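Local atomic coordinates of Serine/threonine-protein kinase Tel1 (Chaetomium thermophilum, PDB entry 6SKY), a protein that is an ATM-family serine/threonine protein kinase that uses ATP and probably senses DNA damage and activates checkpoint signalling. Residues I1843-I1846 / L1847-T1851; A1874-A1877 / A1878-G1882; V1886-L1889 / F1890-A1894. All coordinates share one frame; numbering follows the deposited sequence.

Interaction 1 (I1843-I1846 / L1847-T1851)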
loop_
_atom_site.group_PDB
_atom_site.type_symbol
_atom_site.label_atom_id
_atom_site.label_comp_id
_atom_site.label_asym_id
_atom_site.label_seq_id
_atom_site.Cartn_x
_atom_site.Cartn_y
_atom_site.Cartn_z
ATOM N N ILE A 1843 10.687 27.991 -39.382
ATOM C CA ILE A 1843 10.634 28.057 -37.927
ATOM C C ILE A 1843 11.945 28.580 -37.359
ATOM O O ILE A 1843 11.952 29.397 -36.430
ATOM C CB ILE A 1843 10.275 26.679 -37.359
ATOM C CG1 ILE A 1843 8.820 26.363 -37.673
ATOM C CG2 ILE A 1843 10.516 26.638 -35.887
ATOM C CD1 ILE A 1843 8.550 24.910 -37.774
ATOM N N ASN A 1844 13.072 28.134 -37.909
ATOM C CA ASN A 1844 14.357 28.631 -37.434
ATOM C C ASN A 1844 14.557 30.102 -37.756
ATOM O O ASN A 1844 15.208 30.811 -36.990
ATOM C CB ASN A 1844 15.485 27.804 -38.020
ATOM C CG ASN A 1844 15.693 26.527 -37.278
ATOM O OD1 ASN A 1844 15.710 25.454 -37.858
ATOM N ND2 ASN A 1844 15.849 26.630 -35.978
ATOM N N THR A 1845 13.999 30.590 -38.859
ATOM C CA THR A 1845 14.079 32.021 -39.129
ATOM C C THR A 1845 13.267 32.823 -38.124
ATOM O O THR A 1845 13.716 33.873 -37.657
ATOM C CB THR A 1845 13.602 32.322 -40.542
ATOM O OG1 THR A 1845 14.349 31.534 -41.466
ATOM C CG2 THR A 1845 13.814 33.771 -40.862
ATOM N N ILE A 1846 12.063 32.359 -37.792
ATOM C CA ILE A 1846 11.265 33.039 -36.772
ATOM C C ILE A 1846 12.014 33.078 -35.447
ATOM O O ILE A 1846 12.082 34.117 -34.774
ATOM C CB ILE A 1846 9.900 32.354 -36.619
ATOM C CG1 ILE A 1846 9.077 32.501 -37.890
ATOM C CG2 ILE A 1846 9.148 32.934 -35.463
ATOM C CD1 ILE A 1846 7.772 31.783 -37.829
ATOM N N LEU A 1847 12.592 31.946 -35.052
ATOM C CA LEU A 1847 13.363 31.905 -33.818
ATOM C C LEU A 1847 14.522 32.886 -33.856
ATOM O O LEU A 1847 14.770 33.602 -32.886
ATOM C CB LEU A 1847 13.881 30.497 -33.568
ATOM C CG LEU A 1847 12.901 29.445 -33.095
ATOM C CD1 LEU A 1847 13.656 28.174 -32.876
ATOM C CD2 LEU A 1847 12.261 29.904 -31.830
ATOM N N TYR A 1848 15.257 32.923 -34.964
ATOM C CA TYR A 1848 16.393 33.830 -35.054
ATOM C C TYR A 1848 15.954 35.280 -34.965
ATOM O O TYR A 1848 16.631 36.100 -34.347
ATOM C CB TYR A 1848 17.162 33.591 -36.346
ATOM C CG TYR A 1848 18.278 34.570 -36.564
ATOM C CD1 TYR A 1848 19.464 34.446 -35.881
ATOM C CD2 TYR A 1848 18.144 35.617 -37.452
ATOM C CE1 TYR A 1848 20.472 35.329 -36.067
ATOM C CE2 TYR A 1848 19.151 36.508 -37.638
ATOM C CZ TYR A 1848 20.314 36.357 -36.944
ATOM O OH TYR A 1848 21.336 37.239 -37.126
ATOM N N LEU A 1849 14.830 35.622 -35.583
ATOM C CA LEU A 1849 14.364 36.998 -35.511
ATOM C C LEU A 1849 13.927 37.370 -34.107
ATOM O O LEU A 1849 13.972 38.545 -33.741
ATOM C CB LEU A 1849 13.220 37.223 -36.489
ATOM C CG LEU A 1849 13.566 37.366 -37.962
ATOM C CD1 LEU A 1849 12.296 37.387 -38.743
ATOM C CD2 LEU A 1849 14.352 38.615 -38.199
ATOM N N ARG A 1850 13.491 36.398 -33.312
ATOM C CA ARG A 1850 13.166 36.686 -31.918
ATOM C C ARG A 1850 14.365 37.101 -31.075
ATOM O O ARG A 1850 14.166 37.580 -29.961
ATOM C CB ARG A 1850 12.518 35.478 -31.268
ATOM C CG ARG A 1850 11.023 35.494 -31.275
ATOM C CD ARG A 1850 10.525 34.289 -30.533
ATOM N NE ARG A 1850 11.364 34.004 -29.377
ATOM C CZ ARG A 1850 11.131 34.461 -28.154
ATOM N NH1 ARG A 1850 10.080 35.229 -27.923
ATOM N NH2 ARG A 1850 11.952 34.153 -27.162
ATOM N N THR A 1851 15.592 36.919 -31.548
ATOM C CA THR A 1851 16.769 37.273 -30.770
ATOM C C THR A 1851 17.427 38.562 -31.230
ATOM O O THR A 1851 18.479 38.921 -30.704
ATOM C CB THR A 1851 17.807 36.149 -30.814
ATOM O OG1 THR A 1851 18.428 36.123 -32.098
ATOM C CG2 THR A 1851 17.164 34.817 -30.567
#
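Tyr-1848, whose N-H is bound to Asn-1844 O one turn back, offers its own carbonyl oxygen to two donors of a single residue. The backbone N of Thr-1851 reaches Tyr-1848 O at 3.1 Å, and the hydroxyl OG1 of Thr-1851 gives it a second bond of 2.9 Å. Because chi1 of Thr-1851 is 73°, the hydroxyl is swung back toward the turn it follows, and one peptide oxygen near the C-terminal end of helix 1836-1849 receives one bond from the backbone and one from the side chain of the same residue.

The preceding turn illustrates the regular case. Leu-1847 N meets Ile-1843 O at 3.0 Å with a nearly straight N-H, 167°, whereas Arg-1850 N bends more to reach Ile-1846 O at 3.1 Å. Leu-1849 N closes the same ladder on Thr-1845 O.

The leucines add an apolar layer to this backbone. In Leu-1847 the branch carbon CG lies beside its own N (chi1 -74°), which brings CG to 3.5 Å from Ile-1843 O; Leu-1849 CG stands likewise near Thr-1845 O. Both side chains lie beside carbonyl oxygens already used by the helix and carry their methyls outward to different neighbours: Leu-1847 to Val-1886 and Phe-1890, Leu-1849 to helix 1793-1808. Thr-1845 turns its hydroxyl back to Leu-1841 O. Tyr-1848 takes a different course, its ring leading away toward Phe-1800 and its OH bonding Ser-1670 OG.

The change from i-to-i+4 to i-to-i+3 bonding is typical of a C-terminal helix turn; the threonine hydroxyl is the particular addition here, within the helix-on-helix packing of an alpha solenoid.

Interaction 2 (A1874-A1877 / A1878-G1882)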
loop_
_atom_site.group_PDB
_atom_site.type_symbol
_atom_site.label_atom_id
_atom_site.label_comp_id
_atom_site.label_asym_id
_atom_site.label_seq_id
_atom_site.Cartn_x
_atom_site.Cartn_y
_atom_site.Cartn_z
ATOM N N ALA A 1874 2.247 28.438 -35.688
ATOM C CA ALA A 1874 3.664 28.124 -35.586
ATOM C C ALA A 1874 3.915 27.004 -34.591
ATOM O O ALA A 1874 4.783 26.156 -34.815
ATOM C CB ALA A 1874 4.447 29.371 -35.202
ATOM N N ALA A 1875 3.162 26.971 -33.491
ATOM C CA ALA A 1875 3.291 25.873 -32.539
ATOM C C ALA A 1875 2.894 24.548 -33.169
ATOM O O ALA A 1875 3.591 23.540 -33.015
ATOM C CB ALA A 1875 2.439 26.149 -31.309
ATOM N N ALA A 1876 1.764 24.525 -33.877
ATOM C CA ALA A 1876 1.354 23.304 -34.564
ATOM C C ALA A 1876 2.390 22.870 -35.595
ATOM O O ALA A 1876 2.726 21.683 -35.692
ATOM C CB ALA A 1876 -0.002 23.514 -35.222
ATOM N N ALA A 1877 2.916 23.822 -36.364
ATOM C CA ALA A 1877 3.927 23.513 -37.366
ATOM C C ALA A 1877 5.166 22.908 -36.734
ATOM O O ALA A 1877 5.704 21.919 -37.232
ATOM C CB ALA A 1877 4.289 24.771 -38.142
ATOM N N ALA A 1878 5.645 23.494 -35.638
ATOM C CA ALA A 1878 6.826 22.961 -34.976
ATOM C C ALA A 1878 6.555 21.625 -34.309
ATOM O O ALA A 1878 7.490 20.856 -34.091
ATOM C CB ALA A 1878 7.353 23.960 -33.957
ATOM N N THR A 1879 5.301 21.334 -33.970
ATOM C CA THR A 1879 4.969 20.001 -33.483
ATOM C C THR A 1879 5.000 18.977 -34.605
ATOM O O THR A 1879 5.368 17.823 -34.378
ATOM C CB THR A 1879 3.597 20.004 -32.825
ATOM O OG1 THR A 1879 3.482 21.144 -31.976
ATOM C CG2 THR A 1879 3.426 18.776 -31.987
ATOM N N ARG A 1880 4.615 19.377 -35.819
ATOM C CA ARG A 1880 4.717 18.474 -36.961
ATOM C C ARG A 1880 6.165 18.130 -37.298
ATOM O O ARG A 1880 6.447 17.011 -37.728
ATOM C CB ARG A 1880 4.027 19.088 -38.172
ATOM C CG ARG A 1880 2.676 18.502 -38.471
ATOM C CD ARG A 1880 1.662 19.580 -38.758
ATOM N NE ARG A 1880 2.190 20.615 -39.633
ATOM C CZ ARG A 1880 1.643 21.814 -39.766
ATOM N NH1 ARG A 1880 2.181 22.707 -40.577
ATOM N NH2 ARG A 1880 0.557 22.125 -39.079
ATOM N N CYS A 1881 7.088 19.065 -37.114
ATOM C CA CYS A 1881 8.489 18.864 -37.450
ATOM C C CYS A 1881 9.284 18.183 -36.348
ATOM O O CYS A 1881 10.474 17.930 -36.538
ATOM C CB CYS A 1881 9.141 20.204 -37.783
ATOM S SG CYS A 1881 8.392 21.067 -39.160
ATOM N N GLY A 1882 8.673 17.897 -35.203
ATOM C CA GLY A 1882 9.374 17.220 -34.135
ATOM C C GLY A 1882 10.224 18.100 -33.254
ATOM O O GLY A 1882 11.141 17.598 -32.604
#
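Thr-1879 holds Ala-1875 O from two sides: OG1 gives it a bond of 2.6 Å and the backbone N one of 3.0 Å, the two donors arriving from opposite faces of the carbonyl plane. With chi1 at -45°, the hydroxyl lies beside its own N and turns back along the helix to that oxygen.

One residue on, Arg-1880 folds over the preceding turn. Bent at chi2 and chi3, its chain lays the guanidinium flat above Ala-1877, with CA 3.7 Å over the centre of the plane, while NH1 stands 3.8 Å from Ala-1877 CB. A bond from NH1 to Leu-1828 O fixes the far end. An alanine here would remove the guanidinium, which would probably uncover the Ala-1877 turn and deprive Leu-1828 O of this donor.

Farther out, Gly-1882, with its positive phi, ends helix 1871-1880 in a Schellman motif, and Cys-1881 O is bonded by Lys-1840 NZ. The small alanine side chains are consistent with close approach of the neighbouring helices, with Ile-1843 against Ala-1878 and Phe-1890 against Ala-1874.

Within the turn, then, the polar bonds come from the backbone and one hydroxyl; the guanidinium packs on Ala-1877 and spends an N-H on Leu-1828 O, and alanine methyls make apolar contacts with neighbouring helices.

Interaction 3 (V1886-L1889 / F1890-A1894)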
loop_
_atom_site.group_PDB
_atom_site.type_symbol
_atom_site.label_atom_id
_atom_site.label_comp_id
_atom_site.label_asym_id
_atom_site.label_seq_id
_atom_site.Cartn_x
_atom_site.Cartn_y
_atom_site.Cartn_z
ATOM N N VAL A 1886 10.676 24.033 -28.982
ATOM C CA VAL A 1886 10.283 25.181 -29.788
ATOM C C VAL A 1886 8.768 25.306 -29.824
ATOM O O VAL A 1886 8.216 26.407 -29.731
ATOM C CB VAL A 1886 10.883 25.056 -31.198
ATOM C CG1 VAL A 1886 10.540 26.241 -32.018
ATOM C CG2 VAL A 1886 12.371 24.899 -31.119
ATOM N N ALA A 1887 8.072 24.178 -29.939
ATOM C CA ALA A 1887 6.617 24.195 -29.959
ATOM C C ALA A 1887 6.048 24.682 -28.638
ATOM O O ALA A 1887 5.056 25.412 -28.617
ATOM C CB ALA A 1887 6.087 22.806 -30.279
ATOM N N LEU A 1888 6.660 24.290 -27.522
ATOM C CA LEU A 1888 6.199 24.762 -26.223
ATOM C C LEU A 1888 6.425 26.257 -26.060
ATOM O O LEU A 1888 5.561 26.966 -25.534
ATOM C CB LEU A 1888 6.899 23.988 -25.115
ATOM C CG LEU A 1888 6.511 24.307 -23.680
ATOM C CD1 LEU A 1888 5.037 24.143 -23.481
ATOM C CD2 LEU A 1888 7.248 23.401 -22.765
ATOM N N LEU A 1889 7.573 26.762 -26.505
ATOM C CA LEU A 1889 7.795 28.202 -26.455
ATOM C C LEU A 1889 6.764 28.957 -27.287
ATOM O O LEU A 1889 6.232 29.985 -26.850
ATOM C CB LEU A 1889 9.208 28.522 -26.921
ATOM C CG LEU A 1889 9.596 29.991 -27.042
ATOM C CD1 LEU A 1889 9.534 30.691 -25.722
ATOM C CD2 LEU A 1889 10.971 30.085 -27.598
ATOM N N PHE A 1890 6.458 28.462 -28.485
ATOM C CA PHE A 1890 5.449 29.120 -29.307
ATOM C C PHE A 1890 4.072 29.042 -28.671
ATOM O O PHE A 1890 3.292 29.990 -28.762
ATOM C CB PHE A 1890 5.415 28.506 -30.696
ATOM C CG PHE A 1890 6.549 28.913 -31.566
ATOM C CD1 PHE A 1890 7.121 30.149 -31.439
ATOM C CD2 PHE A 1890 7.043 28.053 -32.515
ATOM C CE1 PHE A 1890 8.163 30.515 -32.241
ATOM C CE2 PHE A 1890 8.077 28.418 -33.317
ATOM C CZ PHE A 1890 8.637 29.647 -33.180
ATOM N N ALA A 1891 3.749 27.923 -28.028
ATOM C CA ALA A 1891 2.456 27.796 -27.369
ATOM C C ALA A 1891 2.321 28.781 -26.220
ATOM O O ALA A 1891 1.239 29.326 -25.980
ATOM C CB ALA A 1891 2.263 26.369 -26.874
ATOM N N GLU A 1892 3.410 29.032 -25.501
ATOM C CA GLU A 1892 3.357 30.016 -24.428
ATOM C C GLU A 1892 3.213 31.432 -24.968
ATOM O O GLU A 1892 2.465 32.240 -24.407
ATOM C CB GLU A 1892 4.591 29.892 -23.555
ATOM C CG GLU A 1892 4.703 28.530 -22.952
ATOM C CD GLU A 1892 4.984 28.579 -21.486
ATOM O OE1 GLU A 1892 5.185 29.694 -20.966
ATOM O OE2 GLU A 1892 5.003 27.507 -20.848
ATOM N N LEU A 1893 3.916 31.758 -26.052
ATOM C CA LEU A 1893 3.713 33.064 -26.675
ATOM C C LEU A 1893 2.276 33.233 -27.161
ATOM O O LEU A 1893 1.691 34.313 -27.036
ATOM C CB LEU A 1893 4.696 33.257 -27.822
ATOM C CG LEU A 1893 6.167 33.232 -27.431
ATOM C CD1 LEU A 1893 7.028 33.406 -28.640
ATOM C CD2 LEU A 1893 6.448 34.313 -26.448
ATOM N N ALA A 1894 1.680 32.170 -27.697
ATOM C CA ALA A 1894 0.286 32.237 -28.116
ATOM C C ALA A 1894 -0.639 32.489 -26.934
ATOM O O ALA A 1894 -1.539 33.338 -26.999
ATOM C CB ALA A 1894 -0.102 30.946 -28.825
#
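Phe-1890 lies alongside Val-1886, one turn back, the two side chains pointing the same way. The touching branch is CG1 of Val-1886, which meets ring atom CE2 of Phe-1890 at 3.5 Å and stays within 4.1 Å of its CZ. Two torsions create the pairing: CG1 stands opposite the backbone N of Val-1886 (chi1 -178°), while the phenylalanine ring is carried back past its own N (chi1 -75°). The ring therefore also passes close to Val-1886 O, which lies 3.4 Å from CD2 and already accepts the N-H of Phe-1890 at 3.0 Å.

Leu-1889 contributes in another manner. Its CG stands opposite its own N and beside its carbonyl carbon (chi1 175°), and Pro-2732 and Trp-2735 receive the side chain. Its carbonyl oxygen, meanwhile, accepts Leu-1893 N at 3.0 Å, and Leu-1893 CG lies near that oxygen.

Leu-1888 and Glu-1892 are the third pairing. Glu-1892 N bonds Leu-1888 O at 3.0 Å, and the glutamate chain bends at chi2 as it leaves the helix, bringing OE2 to 4.3 Å from Leu-1888 CD1. Beyond the two segments, OE2 forms a salt bridge with Arg-2739 and takes a weak bond from Ile-2810 N.

Helix 1884-1898 thus combines hydrophobic faces with one charged exit. Phe-1890 meets helices 1836-1849 and 1871-1880, and Val-1886 meets helix 1836-1849, by apolar contact. Arg-2739 probably keeps the buried Glu-1892 ionised, and their ion pair adds to the apolar contacts that Leu-1888 and Leu-1889 make with helix 2732-2755.

From the N terminus, the three contacts fall in series on helices 1836-1849, 1871-1880 and 1884-1898; none nests in or crosses another, and each closes only the turns of its own helix. The chain makes a loop between the first two helices and a much shorter one between the second and third. In space the three helices meet. Ile-1843 of interaction 1 brings CD1 against Cys-1881 SG of interaction 2, and Arg-1850 packs on Leu-1893 of interaction 3. Between interactions 2 and 3, Thr-1879 OG1 touches the methyl of Ala-1887. Interaction 3 also reaches helix 2732-2755, tying this helical cluster to the kinase region.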